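Long-range contacts in probable fumarate reductase Ifc3 (Shewanella frigidimarina, PDB 1QO8), which catalyses the essentially one-way reduction of fumarate to succinate in vitro, carrying one FAD and four covalently bound haems c in each subunit: residues S350-D355 with G504-T509; A511-L516 with L524-E529. One frame throughout, in Å; residues are numbered along the deposited sequence.

Contact 1 (S350-D355 with G504-T509); sequences SMTDID and GVAINT
The thioether of Met-351 lies alongside the backbone of Gly-504 and Val-505. Its CG stands anti to the carbonyl carbon (chi1 -49°). Bends at chi2 and chi3 then bring SD to 3.7 Å from Gly-504 O. The methyl CE goes on to 4.1 Å from CG2 of Val-505, and these two side chains cross obliquely. Ile-354 adds to this packing from further along the chain. With CG1 anti to the backbone N (chi1 -177°), its tip CD1 sits 3.8 Å from CA of Gly-504.

Thr-352 uses its hydroxyl rather than its methyl. OG1 lies beside its own backbone N and rests 3.3 Å from CB of Ala-506. The same OG1 is hydrogen-bonded to water 1 at 2.6 Å, and that water accepts from Ile-507 N. The water thus links the threonine to the segment beyond Ala-506. The Ala-506 methyl points toward 350-355 and meets the hydroxyls of both Thr-352 and Ser-350. The main hydrogen bond of Ser-350 OG lies outside the two segments, with Asp-515 O.

The frame is a short antiparallel pairing in a mixed sheet of the FAD-binding domain. Met-351 and Val-505 form a non-hydrogen-bonded pair, Thr-352 and Gly-504 a hydrogen-bonded one. Thr-352 N donates to Gly-504 O at 2.7 Å, nearly along the C=O axis. The return bond, Gly-504 N to Thr-352 O, is longer at 3.2 Å. Ala-506 N reaches Ser-350 O at 2.9 Å from above the carbonyl plane, 31° out of it.

Helix 339-346 packs on Met-351, Ile-354 and Val-505, through Val-341, Lys-345 and Ala-344. Asp-355 of the second subunit touches Met-351 and Ile-354, so the contact borders the dimer interface.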
loop_
_atom_site.group_PDB
_atom_site.type_symbol
_atom_site.label_atom_id
_atom_site.label_comp_id
_atom_site.label_asym_id
_atom_site.label_seq_id
_atom_site.Cartn_x
_atom_site.Cartn_y
_atom_site.Cartn_z
ATOM N N SER A 350 -0.466 -8.502 7.850
ATOM C CA SER A 350 -1.274 -7.554 7.090
ATOM C C SER A 350 -1.253 -6.117 7.643
ATOM O O SER A 350 -0.855 -5.951 8.791
ATOM C CB SER A 350 -2.699 -8.053 7.080
ATOM O OG SER A 350 -3.333 -8.249 8.316
ATOM N N MET A 351 -1.727 -5.175 6.848
ATOM C CA MET A 351 -1.764 -3.772 7.091
ATOM C C MET A 351 -3.197 -3.250 7.067
ATOM O O MET A 351 -4.140 -3.918 6.567
ATOM C CB MET A 351 -0.942 -2.985 6.089
ATOM C CG MET A 351 0.495 -3.362 5.748
ATOM S SD MET A 351 1.479 -3.099 7.234
ATOM C CE MET A 351 2.422 -4.618 7.390
ATOM N N THR A 352 -3.455 -2.110 7.643
ATOM C CA THR A 352 -4.813 -1.494 7.583
ATOM C C THR A 352 -4.676 -0.088 7.005
ATOM O O THR A 352 -3.864 0.735 7.554
ATOM C CB THR A 352 -5.473 -1.428 8.974
ATOM O OG1 THR A 352 -5.713 -2.723 9.526
ATOM C CG2 THR A 352 -6.838 -0.715 8.986
ATOM N N ASP A 353 -5.457 0.261 5.988
ATOM C CA ASP A 353 -5.365 1.593 5.394
ATOM C C ASP A 353 -3.934 2.063 5.211
ATOM O O ASP A 353 -3.603 3.266 5.475
ATOM C CB ASP A 353 -6.136 2.675 6.225
ATOM C CG ASP A 353 -7.554 2.305 6.584
ATOM O OD1 ASP A 353 -8.244 1.698 5.705
ATOM O OD2 ASP A 353 -8.077 2.574 7.693
ATOM N N ILE A 354 -3.054 1.228 4.620
ATOM C CA ILE A 354 -1.608 1.395 4.830
ATOM C C ILE A 354 -1.108 2.707 4.244
ATOM O O ILE A 354 -0.205 3.437 4.712
ATOM C CB ILE A 354 -0.842 0.209 4.246
ATOM C CG1 ILE A 354 0.668 0.261 4.471
ATOM C CG2 ILE A 354 -1.132 0.090 2.743
ATOM C CD1 ILE A 354 1.087 0.176 5.950
ATOM N N ASP A 355 -1.786 3.132 3.169
ATOM C CA ASP A 355 -1.267 4.243 2.360
ATOM C C ASP A 355 -1.858 5.598 2.786
ATOM O O ASP A 355 -1.488 6.590 2.141
ATOM C CB ASP A 355 -1.447 3.970 0.879
ATOM C CG ASP A 355 -2.820 3.673 0.328
ATOM O OD1 ASP A 355 -3.652 3.125 1.072
ATOM O OD2 ASP A 355 -3.053 4.010 -0.849
ATOM N N GLY A 504 -1.139 1.565 8.917
ATOM C CA GLY A 504 -0.002 0.856 9.539
ATOM C C GLY A 504 -0.369 -0.645 9.603
ATOM O O GLY A 504 -1.218 -1.113 8.867
ATOM N N VAL A 505 0.174 -1.289 10.569
ATOM C CA VAL A 505 0.053 -2.758 10.846
ATOM C C VAL A 505 -1.359 -3.018 11.247
ATOM O O VAL A 505 -1.947 -2.274 12.054
ATOM C CB VAL A 505 1.156 -2.865 11.893
ATOM C CG1 VAL A 505 0.743 -3.166 13.334
ATOM C CG2 VAL A 505 2.396 -3.465 11.331
ATOM N N ALA A 506 -2.010 -4.055 10.711
ATOM C CA ALA A 506 -3.320 -4.420 11.219
ATOM C C ALA A 506 -3.253 -5.042 12.610
ATOM O O ALA A 506 -2.466 -5.921 12.987
ATOM C CB ALA A 506 -4.028 -5.415 10.287
ATOM N N ILE A 507 -4.285 -4.685 13.328
ATOM C CA ILE A 507 -4.431 -5.054 14.750
ATOM C C ILE A 507 -5.818 -5.534 15.063
ATOM O O ILE A 507 -6.722 -5.097 14.329
ATOM C CB ILE A 507 -3.940 -3.791 15.475
ATOM C CG1 ILE A 507 -2.651 -4.252 16.173
ATOM C CG2 ILE A 507 -4.839 -3.014 16.391
ATOM C CD1 ILE A 507 -1.485 -3.389 15.883
ATOM N N ASN A 508 -5.967 -6.407 16.071
ATOM C CA ASN A 508 -7.286 -6.652 16.640
ATOM C C ASN A 508 -7.492 -5.771 17.857
ATOM O O ASN A 508 -6.642 -5.012 18.322
ATOM C CB ASN A 508 -7.409 -8.138 17.073
ATOM C CG ASN A 508 -6.764 -8.323 18.428
ATOM O OD1 ASN A 508 -5.606 -8.190 18.804
ATOM N ND2 ASN A 508 -7.719 -8.563 19.380
ATOM N N THR A 509 -8.602 -6.005 18.549
ATOM C CA THR A 509 -8.924 -5.281 19.758
ATOM C C THR A 509 -8.028 -5.630 20.912
ATOM O O THR A 509 -7.993 -4.772 21.794
ATOM C CB THR A 509 -10.394 -5.420 20.179
ATOM O OG1 THR A 509 -10.639 -6.749 20.589
ATOM C CG2 THR A 509 -11.241 -5.056 18.972
HETATM O O HOH W 1 -5.942 -2.633 12.153
#

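Contact 2 (A511-L516 with L524-E529); sequences ASVLDL and LFAAGE. With FAD (flavin-adenine dinucleotide), chain G.
Strands 512-514 and 524-526 cross at 103°, their axes 4.4 Å apart, and pair only around Ser-512 and Phe-525, an antiparallel non-hydrogen-bonded pair. A hydrogen bond flanks this pair on each side. Ala-526 N donates to Ala-511 O at 3.0 Å, nearly along the C=O axis. Val-513 N donates to Leu-524 O at 3.1 Å, from 41° above the carbonyl plane.

Val-513 points toward the other strand and splits its branches. Its CB lies 3.5 Å from Leu-524 CD1, and CG1 packs on the same methyl. CG2 presses on CB of Ala-526 at 3.5 Å, which is tight for two carbons. Phe-525 holds Ala-511 O at its ring edge, with CB only 3.3 Å from that oxygen. Water 2 lies above one ring face, offset toward the rim, accepting from Ser-512 OG and donating to Leu-524 O. An alanine for Phe-525 would keep CB beside Ala-511 O but lose the ring, and would probably loosen the packing on helix 543-563 and disturb water 2.

Further along, the chain turns to the FAD. At Gly-528 a CB would collide with the preceding carbonyl oxygen and with FAD O2P. Glu-529 N donates to O2P at 2.9 Å, and the extended side chain accepts from FAD O3' through OE1 at 2.8 Å.

Strand 524-526 is an outer strand of the parallel Rossmann-type sheet, beside strand 303-306. Asn-558 and Ala-559 of helix 543-563 cover Phe-525, while Val-505 of strand 489-505 packs on Val-513 and Ala-526.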
loop_
_atom_site.group_PDB
_atom_site.type_symbol
_atom_site.label_atom_id
_atom_site.label_comp_id
_atom_site.label_asym_id
_atom_site.label_seq_id
_atom_site.Cartn_x
_atom_site.Cartn_y
_atom_site.Cartn_z
ATOM N N ALA A 511 -4.825 -5.890 20.424
ATOM C CA ALA A 511 -3.607 -5.313 19.920
ATOM C C ALA A 511 -2.615 -6.383 19.509
ATOM O O ALA A 511 -1.403 -6.094 19.467
ATOM C CB ALA A 511 -2.906 -4.363 20.903
ATOM N N SER A 512 -3.105 -7.562 19.126
ATOM C CA SER A 512 -2.266 -8.485 18.382
ATOM C C SER A 512 -2.105 -7.933 16.955
ATOM O O SER A 512 -3.157 -7.511 16.440
ATOM C CB SER A 512 -2.993 -9.843 18.206
ATOM O OG SER A 512 -2.797 -10.606 19.389
ATOM N N VAL A 513 -0.896 -8.042 16.406
ATOM C CA VAL A 513 -0.794 -7.851 14.962
ATOM C C VAL A 513 -1.360 -9.061 14.213
ATOM O O VAL A 513 -1.151 -10.210 14.599
ATOM C CB VAL A 513 0.684 -7.611 14.615
ATOM C CG1 VAL A 513 0.869 -7.413 13.119
ATOM C CG2 VAL A 513 1.193 -6.341 15.356
ATOM N N LEU A 514 -2.077 -8.819 13.116
ATOM C CA LEU A 514 -2.681 -9.862 12.312
ATOM C C LEU A 514 -1.844 -10.235 11.088
ATOM O O LEU A 514 -1.063 -9.462 10.550
ATOM C CB LEU A 514 -4.070 -9.369 11.843
ATOM C CG LEU A 514 -4.869 -8.712 12.971
ATOM C CD1 LEU A 514 -6.192 -8.162 12.464
ATOM C CD2 LEU A 514 -5.069 -9.724 14.123
ATOM N N ASP A 515 -1.990 -11.502 10.682
ATOM C CA ASP A 515 -1.340 -12.074 9.508
ATOM C C ASP A 515 -2.248 -11.883 8.318
ATOM O O ASP A 515 -3.206 -11.145 8.414
ATOM C CB ASP A 515 -1.027 -13.588 9.679
ATOM C CG ASP A 515 -2.311 -14.388 9.924
ATOM O OD1 ASP A 515 -3.462 -14.043 9.610
ATOM O OD2 ASP A 515 -2.197 -15.441 10.582
ATOM N N LEU A 516 -2.007 -12.460 7.163
ATOM C CA LEU A 516 -2.786 -12.288 5.943
ATOM C C LEU A 516 -4.162 -12.941 5.941
ATOM O O LEU A 516 -4.952 -12.607 5.064
ATOM C CB LEU A 516 -2.014 -12.817 4.723
ATOM C CG LEU A 516 -0.631 -12.155 4.561
ATOM C CD1 LEU A 516 -0.011 -12.723 3.294
ATOM C CD2 LEU A 516 -0.777 -10.627 4.594
ATOM N N LEU A 524 3.284 -11.407 18.687
ATOM C CA LEU A 524 3.484 -10.059 18.114
ATOM C C LEU A 524 2.346 -9.087 18.439
ATOM O O LEU A 524 1.186 -9.392 18.198
ATOM C CB LEU A 524 3.572 -10.065 16.594
ATOM C CG LEU A 524 4.550 -9.198 15.826
ATOM C CD1 LEU A 524 4.031 -8.694 14.496
ATOM C CD2 LEU A 524 5.231 -8.062 16.566
ATOM N N PHE A 525 2.616 -7.937 19.051
ATOM C CA PHE A 525 1.588 -6.942 19.422
ATOM C C PHE A 525 2.001 -5.563 18.907
ATOM O O PHE A 525 3.169 -5.390 18.561
ATOM C CB PHE A 525 1.391 -6.886 20.942
ATOM C CG PHE A 525 1.001 -8.237 21.534
ATOM C CD1 PHE A 525 1.991 -9.167 21.841
ATOM C CD2 PHE A 525 -0.311 -8.574 21.695
ATOM C CE1 PHE A 525 1.646 -10.413 22.311
ATOM C CE2 PHE A 525 -0.670 -9.839 22.178
ATOM C CZ PHE A 525 0.330 -10.755 22.506
ATOM N N ALA A 526 1.120 -4.574 18.890
ATOM C CA ALA A 526 1.539 -3.259 18.374
ATOM C C ALA A 526 0.565 -2.202 18.923
ATOM O O ALA A 526 -0.575 -2.549 19.252
ATOM C CB ALA A 526 1.639 -3.235 16.868
ATOM N N ALA A 527 1.072 -0.999 19.063
ATOM C CA ALA A 527 0.294 0.148 19.512
ATOM C C ALA A 527 0.827 1.469 19.012
ATOM O O ALA A 527 2.035 1.581 18.751
ATOM C CB ALA A 527 0.208 0.166 21.046
ATOM N N GLY A 528 -0.069 2.418 18.681
ATOM C CA GLY A 528 0.384 3.788 18.474
ATOM C C GLY A 528 0.307 4.076 16.977
ATOM O O GLY A 528 -0.367 3.307 16.304
ATOM N N GLU A 529 1.154 4.968 16.432
ATOM C CA GLU A 529 0.998 5.311 15.009
ATOM C C GLU A 529 1.489 4.188 14.111
ATOM O O GLU A 529 1.284 4.220 12.864
ATOM C CB GLU A 529 1.853 6.538 14.663
ATOM C CG GLU A 529 1.487 7.324 13.386
ATOM C CD GLU A 529 2.244 8.616 13.292
ATOM O OE1 GLU A 529 2.695 9.203 14.354
ATOM O OE2 GLU A 529 2.539 9.099 12.168
HETATM P PA FAD G . 6.489 7.857 18.575
HETATM O O1A FAD G . 6.238 8.812 19.701
HETATM O O2A FAD G . 7.018 8.286 17.403
HETATM O O5B FAD G . 7.728 7.059 19.120
HETATM C C5B FAD G . 8.266 5.844 18.454
HETATM C C4B FAD G . 9.657 5.466 19.171
HETATM O O4B FAD G . 10.102 4.232 18.422
HETATM C C3B FAD G . 10.773 6.507 18.827
HETATM O O3B FAD G . 11.385 7.184 19.831
HETATM C C2B FAD G . 11.615 5.838 17.679
HETATM O O2B FAD G . 13.017 6.201 17.656
HETATM C C1B FAD G . 11.543 4.427 18.129
HETATM N N9A FAD G . 11.772 3.462 17.046
HETATM C C8A FAD G . 11.382 3.541 15.732
HETATM N N7A FAD G . 11.857 2.560 15.014
HETATM C C5A FAD G . 12.603 1.777 15.890
HETATM C C6A FAD G . 13.451 0.603 15.701
HETATM N N6A FAD G . 13.620 -0.001 14.558
HETATM N N1A FAD G . 14.002 0.123 16.844
HETATM C C2A FAD G . 13.924 0.767 18.057
HETATM N N3A FAD G . 13.180 1.867 18.312
HETATM C C4A FAD G . 12.579 2.321 17.180
HETATM N N1 FAD G . -1.535 13.816 18.157
HETATM C C2 FAD G . -2.444 14.065 19.061
HETATM O O2 FAD G . -3.374 13.393 19.366
HETATM N N3 FAD G . -2.430 15.254 19.852
HETATM C C4 FAD G . -1.373 16.123 19.604
HETATM O O4 FAD G . -1.322 17.164 20.195
HETATM C C4X FAD G . -0.408 15.846 18.542
HETATM N N5 FAD G . 0.567 16.727 18.270
HETATM C C5X FAD G . 1.517 16.450 17.345
HETATM C C6 FAD G . 2.516 17.407 17.123
HETATM C C7 FAD G . 3.499 17.153 16.197
HETATM C C7M FAD G . 4.601 18.119 15.904
HETATM C C8 FAD G . 3.487 15.883 15.514
HETATM C C8M FAD G . 4.594 15.565 14.555
HETATM C C9 FAD G . 2.528 14.933 15.753
HETATM C C9A FAD G . 1.525 15.173 16.661
HETATM N N10 FAD G . 0.469 14.292 16.965
HETATM C C10 FAD G . -0.482 14.585 17.866
HETATM C "C1'" FAD G . 0.588 12.843 16.605
HETATM C "C2'" FAD G . 1.009 12.018 17.867
HETATM O "O2'" FAD G . 1.997 12.915 18.477
HETATM C "C3'" FAD G . 1.854 10.839 17.322
HETATM O "O3'" FAD G . 1.077 10.030 16.429
HETATM C "C4'" FAD G . 1.988 9.811 18.495
HETATM O "O4'" FAD G . 2.816 10.513 19.471
HETATM C "C5'" FAD G . 2.842 8.622 17.924
HETATM O "O5'" FAD G . 3.283 7.862 19.216
HETATM P P FAD G . 4.034 6.518 19.160
HETATM O O1P FAD G . 4.213 6.128 20.609
HETATM O O2P FAD G . 3.264 5.744 18.292
HETATM O O3P FAD G . 5.239 6.840 18.423
HETATM O O HOH W 2 -0.239 -11.709 19.057
#

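In the fold
Both contacts are buried, and their centres are only 7 Å apart. They follow one another along the chain: strand 489-505 leads through 504-509 into strand 512-514. The backbone N of Ser-350 also bonds Leu-514 O, tying the two together. Ile-507 adds packing, with CD1 against CB of Ala-526. Contact 1 belongs to the mixed sheet near the dimer interface and uses three backbone bonds with a thioether and a water-linked hydroxyl. Contact 2 joins that region to the edge of the parallel sheet. It has two such bonds, aliphatic packing round Val-513, a phenyl ring edge on a carbonyl oxygen, and a far end that grips the FAD directly.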